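Local coordinates for protein acyl-CoA dehydrogenase (Geobacillus kaustophilus, PDB 2PG0) that probably catalyses the FAD-dependent alpha,beta-dehydrogenation of carrier-bound acyl chains, at residues S45-M50 with G92-I97. Residues are numbered along the deposited sequence; the frame is centred on the assembly and turned at random.
Sequences SFWAKM and GLHNDI
His94 receives the six-membered ring of Trp47 edge-on in a T-shaped stack: the centroids are 5.4 Å apart, the planes stand at 87°, and the indole presents its edge to the imidazole face. Followed outward, His94 CB makes the closest approach, 3.6 Å from Trp47 CZ3, and it also lies 3.8 Å from Trp47 CH2, at the indole edge and near its plane. His94 CG comes next, 3.7 Å from Trp47 CZ3, and His94 CD2 lies 3.9 Å from Trp47 CZ3. The ring nitrogens turn to other partners: His94 ND1 is hydrogen-bonded to Thr125 OG1 and His94 NE2 to the carbonyl oxygen of Cys118, two bonds that restrict rotation of the imidazole. With His94 CG anti to the backbone N (chi1 173°), the imidazole swings beside the carbonyl carbon and lies against the Trp47 CZ3 corner. Since the nearest CA atoms, those of Trp47 and His94, are 10.5 Å apart, the Trp47 indole, meeting His94 CB, spans most of the gap between the backbones. Both residues are buried, and the His94 side chain is about 11 Å from the bound FAD. Within the all-helical N-terminal domain of the acyl-CoA dehydrogenase fold, the pair links helix 44-52 to helix 89-105, with Ile124, just before strand 125-128, also touching Trp47.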
loop_
_atom_site.group_PDB
_atom_site.type_symbol
_atom_site.label_atom_id
_atom_site.label_comp_id
_atom_site.label_asym_id
_atom_site.label_seq_id
_atom_site.Cartn_x
_atom_site.Cartn_y
_atom_site.Cartn_z
ATOM N N SER A 45 2.543 -44.607 -1.128
ATOM C CA SER A 45 1.683 -45.233 -2.138
ATOM C C SER A 45 1.190 -44.221 -3.180
ATOM O O SER A 45 1.017 -44.575 -4.350
ATOM C CB SER A 45 0.513 -45.973 -1.478
ATOM O OG SER A 45 -0.326 -45.079 -0.770
ATOM N N PHE A 46 0.994 -42.965 -2.761
ATOM C CA PHE A 46 0.613 -41.907 -3.701
ATOM C C PHE A 46 1.708 -41.622 -4.732
ATOM O O PHE A 46 1.419 -41.493 -5.917
ATOM C CB PHE A 46 0.203 -40.606 -2.992
ATOM C CG PHE A 46 -0.201 -39.512 -3.951
ATOM C CD1 PHE A 46 -1.460 -39.530 -4.556
ATOM C CD2 PHE A 46 0.691 -38.499 -4.292
ATOM C CE1 PHE A 46 -1.838 -38.534 -5.466
ATOM C CE2 PHE A 46 0.324 -37.494 -5.194
ATOM C CZ PHE A 46 -0.943 -37.512 -5.786
ATOM N N TRP A 47 2.953 -41.504 -4.273
ATOM C CA TRP A 47 4.103 -41.353 -5.168
ATOM C C TRP A 47 4.235 -42.529 -6.145
ATOM O O TRP A 47 4.552 -42.337 -7.324
ATOM C CB TRP A 47 5.384 -41.245 -4.345
ATOM C CG TRP A 47 5.558 -39.918 -3.651
ATOM C CD1 TRP A 47 4.945 -39.499 -2.506
ATOM C CD2 TRP A 47 6.424 -38.852 -4.058
ATOM N NE1 TRP A 47 5.375 -38.225 -2.175
ATOM C CE2 TRP A 47 6.286 -37.811 -3.110
ATOM C CE3 TRP A 47 7.307 -38.678 -5.133
ATOM C CZ2 TRP A 47 6.999 -36.611 -3.206
ATOM C CZ3 TRP A 47 8.011 -37.484 -5.233
ATOM C CH2 TRP A 47 7.853 -36.467 -4.267
ATOM N N ALA A 48 3.999 -43.740 -5.636
ATOM C CA ALA A 48 4.053 -44.950 -6.454
ATOM C C ALA A 48 3.005 -44.888 -7.568
ATOM O O ALA A 48 3.282 -45.272 -8.707
ATOM C CB ALA A 48 3.843 -46.183 -5.587
ATOM N N LYS A 49 1.805 -44.412 -7.230
ATOM C CA LYS A 49 0.737 -44.234 -8.215
ATOM C C LYS A 49 1.106 -43.158 -9.231
ATOM O O LYS A 49 0.876 -43.321 -10.426
ATOM C CB LYS A 49 -0.589 -43.895 -7.530
ATOM C CG LYS A 49 -1.204 -45.060 -6.756
ATOM C CD LYS A 49 -2.267 -44.543 -5.799
ATOM C CE LYS A 49 -2.994 -45.662 -5.094
ATOM N NZ LYS A 49 -3.911 -45.116 -4.046
ATOM N N MET A 50 1.692 -42.059 -8.754
ATOM C CA MET A 50 2.185 -41.012 -9.648
ATOM C C MET A 50 3.218 -41.571 -10.637
ATOM O O MET A 50 3.163 -41.282 -11.838
ATOM C CB MET A 50 2.767 -39.844 -8.836
ATOM C CG MET A 50 1.708 -38.959 -8.155
ATOM S SD MET A 50 0.849 -37.752 -9.213
ATOM C CE MET A 50 2.187 -36.568 -9.474
ATOM N N GLY A 92 6.690 -31.482 -7.337
ATOM C CA GLY A 92 7.367 -30.509 -8.197
ATOM C C GLY A 92 8.840 -30.378 -7.852
ATOM O O GLY A 92 9.677 -30.209 -8.733
ATOM N N LEU A 93 9.155 -30.465 -6.561
ATOM C CA LEU A 93 10.549 -30.446 -6.108
ATOM C C LEU A 93 11.333 -31.644 -6.676
ATOM O O LEU A 93 12.401 -31.475 -7.279
ATOM C CB LEU A 93 10.622 -30.395 -4.574
ATOM C CG LEU A 93 12.025 -30.608 -3.990
ATOM C CD1 LEU A 93 12.746 -29.297 -3.829
ATOM C CD2 LEU A 93 11.958 -31.344 -2.670
ATOM N N HIS A 94 10.780 -32.842 -6.503
ATOM C CA HIS A 94 11.358 -34.071 -7.070
ATOM C C HIS A 94 11.498 -33.967 -8.591
ATOM O O HIS A 94 12.590 -34.150 -9.124
ATOM C CB HIS A 94 10.506 -35.290 -6.653
ATOM C CG HIS A 94 10.897 -36.583 -7.307
ATOM N ND1 HIS A 94 11.920 -37.380 -6.836
ATOM C CD2 HIS A 94 10.369 -37.242 -8.367
ATOM C CE1 HIS A 94 12.026 -38.458 -7.593
ATOM N NE2 HIS A 94 11.091 -38.403 -8.526
ATOM N N ASN A 95 10.402 -33.637 -9.269
ATOM C CA ASN A 95 10.340 -33.576 -10.733
ATOM C C ASN A 95 11.245 -32.516 -11.357
ATOM O O ASN A 95 11.999 -32.797 -12.289
ATOM C CB ASN A 95 8.900 -33.304 -11.192
ATOM C CG ASN A 95 8.017 -34.551 -11.174
ATOM O OD1 ASN A 95 8.440 -35.633 -10.761
ATOM N ND2 ASN A 95 6.779 -34.394 -11.626
ATOM N N ASP A 96 11.166 -31.299 -10.826
ATOM C CA ASP A 96 11.651 -30.126 -11.545
ATOM C C ASP A 96 12.762 -29.345 -10.851
ATOM O O ASP A 96 13.342 -28.437 -11.442
ATOM C CB ASP A 96 10.465 -29.215 -11.882
ATOM C CG ASP A 96 9.412 -29.935 -12.711
ATOM O OD1 ASP A 96 9.782 -30.513 -13.764
ATOM O OD2 ASP A 96 8.231 -29.942 -12.294
ATOM N N ILE A 97 13.058 -29.708 -9.610
ATOM C CA ILE A 97 14.133 -29.052 -8.876
ATOM C C ILE A 97 15.319 -29.985 -8.649
ATOM O O ILE A 97 16.441 -29.647 -9.026
ATOM C CB ILE A 97 13.619 -28.394 -7.566
ATOM C CG1 ILE A 97 12.662 -27.240 -7.917
ATOM C CG2 ILE A 97 14.798 -27.899 -6.681
ATOM C CD1 ILE A 97 11.702 -26.850 -6.818
#